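Local coordinates for putative laminarinase (Phanerochaete chrysosporium, PDB 2W39), which probably hydrolyses beta-1,3-linked glucans such as laminarin, and related mixed-linkage glucans, as a secreted family 16 glycoside hydrolase of a white-rot fungus, at residues 44-57 against 66-78. Sequence-based numbering, arbitrary orientation. Where two conformers were deposited one is given.
Sequences LTYASGDTLILRAD and GPGRNSVRIRSIK. With NAG (2-acetamido-2-deoxy-beta-D-glucopyranose), chain C.
Asp57 and Arg69 close one end of an interface between the two sheets of the beta-sandwich typical of family 16 glycoside hydrolases: the hairpin 45-55 belongs to one sheet, strand 69-76 to the other. Arg69 NH1 donates to Asp57 O at 2.9 Å, from above the carbonyl plane, and forms a salt bridge with Asp57 OD1 (3.0 Å), which lies in the guanidinium plane at its edge. A bend at chi3 (-70°) turns the Arg69 chain back toward Asp57. Beside this grip, Asp57 N donates almost straight to Asn70 O (2.9 Å, 169° at the hydrogen). One water joins Asp57 OD2 to Asn70 ND2; a second, held weakly by OD2, accepts from Asn70 N. The Asn70 side chain has its main polar partner in Asn32, while its CB meets Leu44 CD1 at 3.6 Å, the side chains crossing at about a right angle.

Inward the contact turns apolar. Branched Val72 serves two strands at once, CG2 against Leu54 CB (3.7 Å) and CG1 beside Thr45 OG1, which bonds to His20. Longer Ile74 sends CD1 to Leu54 CD1 (3.8 Å) and reaches Leu52 CD2 tip to tip.

In the next shell, long, multi-donor Arg69 also bonds through NH2 to the carbonyls of Val277 and Thr60, and Thr60 OG1 holds Asp57 OD2. A leucine in place of Arg69 would probably leave the Asp57 carboxylate without its opposite charge and those carbonyls without their shared donor. On the far side of strand 69-76, Arg73 NH2 hydrogen-bonds O6 of a bound beta-D-glucopyranose, whereas on the hairpin's outer face C5 of the NAG N-linked to Asn43 sits over the centre of the Tyr46 ring, 3.7 Å above its plane.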
ATOM      1  N   LEU A  44      18.055   1.963  -5.987  1.00  7.76           N
ATOM      2  CA  LEU A  44      16.919   1.628  -5.136  1.00  7.75           C
ATOM      3  C   LEU A  44      15.598   1.852  -5.856  1.00  7.82           C
ATOM      4  O   LEU A  44      14.568   1.274  -5.497  1.00  8.01           O
ATOM      5  CB  LEU A  44      16.966   2.433  -3.847  1.00  8.45           C
ATOM      6  CG  LEU A  44      18.257   2.218  -3.051  1.00  9.08           C
ATOM      7  CD1 LEU A  44      18.244   3.073  -1.823  1.00 12.46           C
ATOM      8  CD2 LEU A  44      18.475   0.743  -2.689  1.00 12.11           C
ATOM      9  N   THR A  45      15.627   2.717  -6.864  1.00  7.83           N
ATOM     10  CA  THR A  45      14.515   2.867  -7.794  1.00  8.08           C
ATOM     11  C   THR A  45      15.073   2.577  -9.168  1.00  8.14           C
ATOM     12  O   THR A  45      16.133   3.113  -9.541  1.00  9.30           O
ATOM     13  CB  THR A  45      13.945   4.281  -7.741  1.00  8.05           C
ATOM     14  OG1 THR A  45      13.361   4.452  -6.449  1.00  7.75           O
ATOM     15  CG2 THR A  45      12.876   4.537  -8.821  1.00  8.70           C
ATOM     16  N   TYR A  46      14.363   1.745  -9.923  1.00  8.99           N
ATOM     17  CA  TYR A  46      14.750   1.365 -11.270  1.00 10.42           C
ATOM     18  C   TYR A  46      13.464   1.451 -12.072  1.00 10.82           C
ATOM     19  O   TYR A  46      12.488   0.797 -11.730  1.00 10.91           O
ATOM     20  CB  TYR A  46      15.317  -0.057 -11.245  1.00 12.69           C
ATOM     21  CG  TYR A  46      15.661  -0.625 -12.594  1.00 15.53           C
ATOM     22  CD1 TYR A  46      16.864  -0.300 -13.211  1.00 17.68           C
ATOM     23  CD2 TYR A  46      14.801  -1.503 -13.245  1.00 18.25           C
ATOM     24  CE1 TYR A  46      17.200  -0.819 -14.451  1.00 19.47           C
ATOM     25  CE2 TYR A  46      15.130  -2.035 -14.490  1.00 20.00           C
ATOM     26  CZ  TYR A  46      16.333  -1.683 -15.080  1.00 18.41           C
ATOM     27  OH  TYR A  46      16.689  -2.187 -16.313  1.00 20.42           O
ATOM     28  N   ALA A  47      13.439   2.273 -13.128  1.00 12.72           N
ATOM     29  CA  ALA A  47      12.164   2.610 -13.808  1.00 15.26           C
ATOM     30  C   ALA A  47      12.393   2.684 -15.301  1.00 15.99           C
ATOM     31  O   ALA A  47      12.774   3.749 -15.832  1.00 17.05           O
ATOM     32  CB  ALA A  47      11.575   3.925 -13.276  1.00 15.55           C
ATOM     33  N   SER A  48      12.162   1.553 -15.977  0.50 16.58           N
ATOM     34  CA  SER A  48      12.489   1.381 -17.400  0.50 17.05           C
ATOM     35  C   SER A  48      11.738   0.205 -18.049  0.50 16.96           C
ATOM     36  O   SER A  48      11.489  -0.827 -17.411  0.50 17.39           O
ATOM     37  CB  SER A  48      13.997   1.185 -17.559  0.50 17.08           C
ATOM     38  OG  SER A  48      14.400   1.341 -18.909  0.50 17.45           O
ATOM     39  N   GLY A  49      11.404   0.351 -19.332  1.00 16.77           N
ATOM     40  CA  GLY A  49      10.583  -0.649 -20.028  1.00 16.00           C
ATOM     41  C   GLY A  49       9.205  -0.697 -19.383  1.00 14.75           C
ATOM     42  O   GLY A  49       8.615   0.350 -19.127  1.00 16.24           O
ATOM     43  N   ASP A  50       8.723  -1.897 -19.074  1.00 13.63           N
ATOM     44  CA  ASP A  50       7.430  -2.051 -18.398  1.00 13.30           C
ATOM     45  C   ASP A  50       7.594  -2.447 -16.924  1.00 11.23           C
ATOM     46  O   ASP A  50       6.774  -3.188 -16.379  1.00 11.03           O
ATOM     47  CB  ASP A  50       6.506  -3.029 -19.155  1.00 15.53           C
ATOM     48  CG  ASP A  50       7.003  -4.458 -19.130  1.00 19.50           C
ATOM     49  OD1 ASP A  50       8.195  -4.697 -18.846  1.00 23.71           O
ATOM     50  OD2 ASP A  50       6.179  -5.358 -19.402  1.00 24.87           O
ATOM     51  N   THR A  51       8.646  -1.938 -16.292  1.00 10.30           N
ATOM     52  CA  THR A  51       8.973  -2.289 -14.917  1.00  9.99           C
ATOM     53  C   THR A  51       9.351  -1.071 -14.086  1.00  8.99           C
ATOM     54  O   THR A  51      10.163  -0.234 -14.504  1.00  9.74           O
ATOM     55  CB  THR A  51      10.150  -3.288 -14.899  1.00 11.29           C
ATOM     56  OG1 THR A  51       9.733  -4.503 -15.532  1.00 12.42           O
ATOM     57  CG2 THR A  51      10.566  -3.614 -13.474  1.00 12.12           C
ATOM     58  N   LEU A  52       8.764  -1.008 -12.890  1.00  7.60           N
ATOM     59  CA  LEU A  52       9.229  -0.130 -11.833  1.00  7.45           C
ATOM     60  C   LEU A  52       9.637  -1.012 -10.668  1.00  6.90           C
ATOM     61  O   LEU A  52       8.813  -1.790 -10.157  1.00  6.92           O
ATOM     62  CB  LEU A  52       8.128   0.827 -11.394  1.00  8.22           C
ATOM     63  CG  LEU A  52       8.453   1.725 -10.203  1.00  8.70           C
ATOM     64  CD1 LEU A  52       9.421   2.814 -10.578  1.00 10.08           C
ATOM     65  CD2 LEU A  52       7.181   2.302  -9.544  1.00  9.19           C
ATOM     66  N   ILE A  53      10.894  -0.893 -10.256  1.00  7.05           N
ATOM     67  CA  ILE A  53      11.362  -1.535  -9.031  1.00  7.47           C
ATOM     68  C   ILE A  53      11.619  -0.475  -7.976  1.00  6.60           C
ATOM     69  O   ILE A  53      12.266   0.555  -8.250  1.00  7.07           O
ATOM     70  CB  ILE A  53      12.691  -2.304  -9.261  1.00  8.15           C
ATOM     71  CG1 ILE A  53      12.598  -3.326 -10.395  1.00 11.20           C
ATOM     72  CG2 ILE A  53      13.241  -2.906  -7.954  1.00  8.83           C
ATOM     73  CD1 ILE A  53      11.574  -4.347 -10.161  1.00 12.06           C
ATOM     74  N   LEU A  54      11.100  -0.723  -6.772  1.00  6.06           N
ATOM     75  CA  LEU A  54      11.349   0.123  -5.597  1.00  6.42           C
ATOM     76  C   LEU A  54      11.859  -0.835  -4.542  1.00  6.35           C
ATOM     77  O   LEU A  54      11.157  -1.773  -4.184  1.00  6.58           O
ATOM     78  CB  LEU A  54      10.054   0.776  -5.079  1.00  6.38           C
ATOM     79  CG  LEU A  54       9.273   1.592  -6.107  1.00  6.52           C
ATOM     80  CD1 LEU A  54       7.924   1.985  -5.526  1.00  7.85           C
ATOM     81  CD2 LEU A  54      10.067   2.829  -6.593  1.00  7.91           C
ATOM     82  N   ARG A  55      13.083  -0.632  -4.060  0.50  6.89           N
ATOM     83  CA  ARG A  55      13.724  -1.634  -3.205  0.50  7.73           C
ATOM     84  C   ARG A  55      14.464  -1.035  -2.020  0.50  7.31           C
ATOM     85  O   ARG A  55      14.823   0.142  -2.007  0.50  7.86           O
ATOM     86  CB  ARG A  55      14.692  -2.515  -4.020  0.50  7.87           C
ATOM     87  CG  ARG A  55      15.801  -1.727  -4.725  0.50  9.33           C
ATOM     88  CD  ARG A  55      17.036  -2.556  -5.093  0.50  9.51           C
ATOM     89  NE  ARG A  55      16.779  -3.648  -6.026  0.50 11.96           N
ATOM     90  CZ  ARG A  55      16.797  -3.581  -7.362  0.50 11.94           C
ATOM     91  NH1 ARG A  55      16.567  -4.702  -8.018  0.50 13.72           N
ATOM     92  NH2 ARG A  55      17.009  -2.440  -8.056  0.50  7.78           N
ATOM     93  N   ALA A  56      14.693  -1.888  -1.025  1.00  7.04           N
ATOM     94  CA  ALA A  56      15.602  -1.620   0.083  1.00  7.73           C
ATOM     95  C   ALA A  56      17.046  -1.837  -0.310  1.00  6.66           C
ATOM     96  O   ALA A  56      17.354  -2.683  -1.142  1.00  7.25           O
ATOM     97  CB  ALA A  56      15.284  -2.582   1.211  1.00  9.71           C
ATOM     98  N   ASP A  57      17.940  -1.109   0.338  1.00  6.81           N
ATOM     99  CA  ASP A  57      19.358  -1.455   0.324  1.00  7.35           C
ATOM    100  C   ASP A  57      19.521  -2.880   0.859  1.00  7.15           C
ATOM    101  O   ASP A  57      19.023  -3.207   1.955  1.00  7.41           O
ATOM    102  CB  ASP A  57      20.082  -0.414   1.191  1.00  8.11           C
ATOM    103  CG  ASP A  57      21.566  -0.721   1.417  1.00  8.14           C
ATOM    104  OD1 ASP A  57      21.909  -1.889   1.694  1.00  9.11           O
ATOM    105  OD2 ASP A  57      22.360   0.253   1.386  1.00  8.61           O
ATOM    106  N   GLY A  66      24.075   5.250  13.086  1.00 16.40           N
ATOM    107  CA  GLY A  66      23.755   5.990  11.868  1.00 15.51           C
ATOM    108  C   GLY A  66      22.298   5.824  11.450  1.00 14.45           C
ATOM    109  O   GLY A  66      21.487   5.254  12.201  1.00 14.28           O
ATOM    110  N   PRO A  67      21.947   6.349  10.266  1.00 14.30           N
ATOM    111  CA  PRO A  67      20.584   6.249   9.755  1.00 13.27           C
ATOM    112  C   PRO A  67      20.130   4.822   9.474  1.00 11.54           C
ATOM    113  O   PRO A  67      20.930   3.880   9.429  1.00 11.02           O
ATOM    114  CB  PRO A  67      20.643   7.040   8.439  1.00 14.19           C
ATOM    115  CG  PRO A  67      21.801   7.934   8.606  1.00 15.74           C
ATOM    116  CD  PRO A  67      22.802   7.120   9.349  1.00 14.95           C
ATOM    117  N   GLY A  68      18.830   4.696   9.264  1.00 10.02           N
ATOM    118  CA  GLY A  68      18.218   3.413   8.955  1.00  9.07           C
ATOM    119  C   GLY A  68      18.524   2.897   7.569  1.00  8.01           C
ATOM    120  O   GLY A  68      19.306   3.488   6.821  1.00  8.66           O
ATOM    121  N   ARG A  69      17.895   1.783   7.222  1.00  7.71           N
ATOM    122  CA  ARG A  69      18.173   1.134   5.945  1.00  7.38           C
ATOM    123  C   ARG A  69      17.600   1.976   4.816  1.00  6.64           C
ATOM    124  O   ARG A  69      16.439   2.392   4.867  1.00  6.49           O
ATOM    125  CB  ARG A  69      17.595  -0.286   5.930  1.00  7.70           C
ATOM    126  CG  ARG A  69      17.976  -1.104   4.700  1.00  7.36           C
ATOM    127  CD  ARG A  69      17.890  -2.611   4.924  1.00  7.44           C
ATOM    128  NE  ARG A  69      18.948  -3.076   5.835  1.00  7.81           N
ATOM    129  CZ  ARG A  69      20.243  -3.162   5.532  1.00  7.55           C
ATOM    130  NH1 ARG A  69      20.697  -2.862   4.316  1.00  8.05           N
ATOM    131  NH2 ARG A  69      21.092  -3.547   6.476  1.00  9.07           N
ATOM    132  N   ASN A  70      18.396   2.234   3.785  1.00  6.93           N
ATOM    133  CA  ASN A  70      17.906   3.060   2.689  1.00  6.96           C
ATOM    134  C   ASN A  70      16.724   2.399   1.993  1.00  6.27           C
ATOM    135  O   ASN A  70      16.723   1.182   1.724  1.00  6.75           O
ATOM    136  CB  ASN A  70      18.987   3.322   1.641  1.00  6.97           C
ATOM    137  CG  ASN A  70      20.074   4.259   2.120  1.00  8.71           C
ATOM    138  OD1 ASN A  70      19.926   4.983   3.098  1.00  9.34           O
ATOM    139  ND2 ASN A  70      21.189   4.268   1.382  1.00 10.03           N
ATOM    140  N   SER A  71      15.703   3.211   1.716  1.00  5.61           N
ATOM    141  CA  SER A  71      14.497   2.756   1.047  1.00  5.36           C
ATOM    142  C   SER A  71      13.832   3.971   0.410  1.00  5.32           C
ATOM    143  O   SER A  71      14.386   5.082   0.450  1.00  5.86           O
ATOM    144  CB  SER A  71      13.579   2.072   2.060  1.00  5.73           C
ATOM    145  OG  SER A  71      12.537   1.383   1.383  1.00  6.08           O
ATOM    146  N   VAL A  72      12.647   3.755  -0.151  1.00  5.53           N
ATOM    147  CA  VAL A  72      11.957   4.813  -0.868  1.00  5.60           C
ATOM    148  C   VAL A  72      10.482   4.880  -0.496  1.00  5.45           C
ATOM    149  O   VAL A  72       9.849   3.863  -0.159  1.00  5.72           O
ATOM    150  CB  VAL A  72      12.131   4.688  -2.403  1.00  6.38           C
ATOM    151  CG1 VAL A  72      13.612   4.794  -2.810  1.00  7.26           C
ATOM    152  CG2 VAL A  72      11.508   3.411  -2.945  1.00  8.86           C
ATOM    153  N   ARG A  73       9.941   6.092  -0.617  1.00  5.05           N
ATOM    154  CA  ARG A  73       8.530   6.410  -0.424  1.00  5.38           C
ATOM    155  C   ARG A  73       8.185   7.379  -1.551  1.00  5.17           C
ATOM    156  O   ARG A  73       8.641   8.524  -1.547  1.00  6.23           O
ATOM    157  CB  ARG A  73       8.331   7.045   0.952  1.00  5.47           C
ATOM    158  CG  ARG A  73       6.926   7.607   1.185  1.00  5.17           C
ATOM    159  CD  ARG A  73       6.699   7.881   2.637  1.00  7.41           C
ATOM    160  NE  ARG A  73       5.534   8.735   2.870  1.00  5.93           N
ATOM    161  CZ  ARG A  73       4.808   8.740   3.989  1.00  5.64           C
ATOM    162  NH1 ARG A  73       5.007   7.835   4.938  1.00  6.96           N
ATOM    163  NH2 ARG A  73       3.825   9.617   4.129  1.00  6.51           N
ATOM    164  N   ILE A  74       7.446   6.899  -2.537  1.00  4.90           N
ATOM    165  CA  ILE A  74       7.108   7.729  -3.680  1.00  5.57           C
ATOM    166  C   ILE A  74       5.678   8.199  -3.585  1.00  5.21           C
ATOM    167  O   ILE A  74       4.809   7.487  -3.082  1.00  5.55           O
ATOM    168  CB  ILE A  74       7.430   7.022  -5.042  1.00  5.49           C
ATOM    169  CG1 ILE A  74       6.520   5.807  -5.357  1.00  5.47           C
ATOM    170  CG2 ILE A  74       8.930   6.659  -5.121  1.00  7.04           C
ATOM    171  CD1 ILE A  74       6.605   5.351  -6.806  1.00  6.57           C
ATOM    172  N   ARG A  75       5.425   9.408  -4.065  1.00  5.22           N
ATOM    173  CA  ARG A  75       4.137  10.050  -3.915  1.00  5.28           C
ATOM    174  C   ARG A  75       3.733  10.679  -5.243  1.00  5.28           C
ATOM    175  O   ARG A  75       4.509  11.428  -5.859  1.00  5.80           O
ATOM    176  CB  ARG A  75       4.238  11.146  -2.848  1.00  6.34           C
ATOM    177  CG  ARG A  75       2.905  11.848  -2.592  1.00  7.01           C
ATOM    178  CD  ARG A  75       3.035  12.957  -1.581  1.00  7.80           C
ATOM    179  NE  ARG A  75       3.766  14.108  -2.116  1.00  8.97           N
ATOM    180  CZ  ARG A  75       4.067  15.192  -1.412  1.00 10.80           C
ATOM    181  NH1 ARG A  75       3.751  15.261  -0.127  1.00 12.56           N
ATOM    182  NH2 ARG A  75       4.692  16.205  -1.996  1.00 13.49           N
ATOM    183  N   SER A  76       2.511  10.414  -5.692  1.00  5.01           N
ATOM    184  CA  SER A  76       2.047  11.037  -6.938  1.00  5.71           C
ATOM    185  C   SER A  76       2.044  12.547  -6.791  1.00  5.55           C
ATOM    186  O   SER A  76       1.697  13.079  -5.740  1.00  6.13           O
ATOM    187  CB  SER A  76       0.653  10.542  -7.347  1.00  5.91           C
ATOM    188  OG  SER A  76      -0.344  10.902  -6.399  1.00  5.15           O
ATOM    189  N   ILE A  77       2.389  13.245  -7.863  1.00  6.16           N
ATOM    190  CA  ILE A  77       2.299  14.703  -7.856  1.00  6.86           C
ATOM    191  C   ILE A  77       0.816  15.110  -7.851  1.00  6.75           C
ATOM    192  O   ILE A  77       0.415  16.017  -7.124  1.00  7.73           O
ATOM    193  CB  ILE A  77       3.097  15.310  -9.034  1.00  8.06           C
ATOM    194  CG1 ILE A  77       4.597  15.087  -8.808  1.00  8.56           C
ATOM    195  CG2 ILE A  77       2.788  16.807  -9.184  1.00 10.22           C
ATOM    196  CD1 ILE A  77       5.452  15.344 -10.034  1.00 11.26           C
ATOM    197  N   LYS A  78       0.009  14.445  -8.671  1.00  6.41           N
ATOM    198  CA  LYS A  78      -1.409  14.733  -8.700  1.00  6.49           C
ATOM    199  C   LYS A  78      -2.137  14.206  -7.479  1.00  6.05           C
ATOM    200  O   LYS A  78      -1.679  13.267  -6.802  1.00  6.26           O
ATOM    201  CB  LYS A  78      -2.023  14.143  -9.955  1.00  7.57           C
ATOM    202  CG  LYS A  78      -1.604  14.939 -11.176  1.00  9.45           C
ATOM    203  CD  LYS A  78      -2.001  14.269 -12.460  1.00 12.78           C
ATOM    204  CE  LYS A  78      -3.483  14.300 -12.686  1.00 15.36           C
ATOM    205  NZ  LYS A  78      -3.767  13.831 -14.079  1.00 17.05           N
TER
HETATM  206  C1  NAG C1299      19.542  -2.156 -10.930  1.00 16.54           C
HETATM  207  C2  NAG C1299      20.630  -3.041 -11.571  1.00 20.53           C
HETATM  208  C3  NAG C1299      20.043  -4.021 -12.594  1.00 20.07           C
HETATM  209  C4  NAG C1299      18.780  -4.705 -12.089  1.00 19.63           C
HETATM  210  C5  NAG C1299      17.798  -3.648 -11.580  1.00 18.34           C
HETATM  211  C6  NAG C1299      16.482  -4.272 -11.113  1.00 19.51           C
HETATM  212  C7  NAG C1299      22.922  -2.236 -12.111  1.00 29.39           C
HETATM  213  C8  NAG C1299      23.690  -1.312 -13.010  1.00 25.90           C
HETATM  214  N2  NAG C1299      21.597  -2.192 -12.253  1.00 22.99           N
HETATM  215  O3  NAG C1299      20.994  -5.007 -12.950  1.00 22.76           O
HETATM  216  O4  NAG C1299      18.195  -5.445 -13.138  1.00 21.84           O
HETATM  217  O5  NAG C1299      18.431  -2.946 -10.520  1.00 16.03           O
HETATM  218  O6  NAG C1299      16.683  -5.131 -10.010  1.00 21.37           O
HETATM  219  O7  NAG C1299      23.520  -2.967 -11.319  1.00 27.40           O
HETATM  220  O   HOH W   1      21.204   1.541   3.752  1.00  8.44           O
HETATM  221  O   HOH W   2      21.866   2.151  -0.487  1.00 12.71           O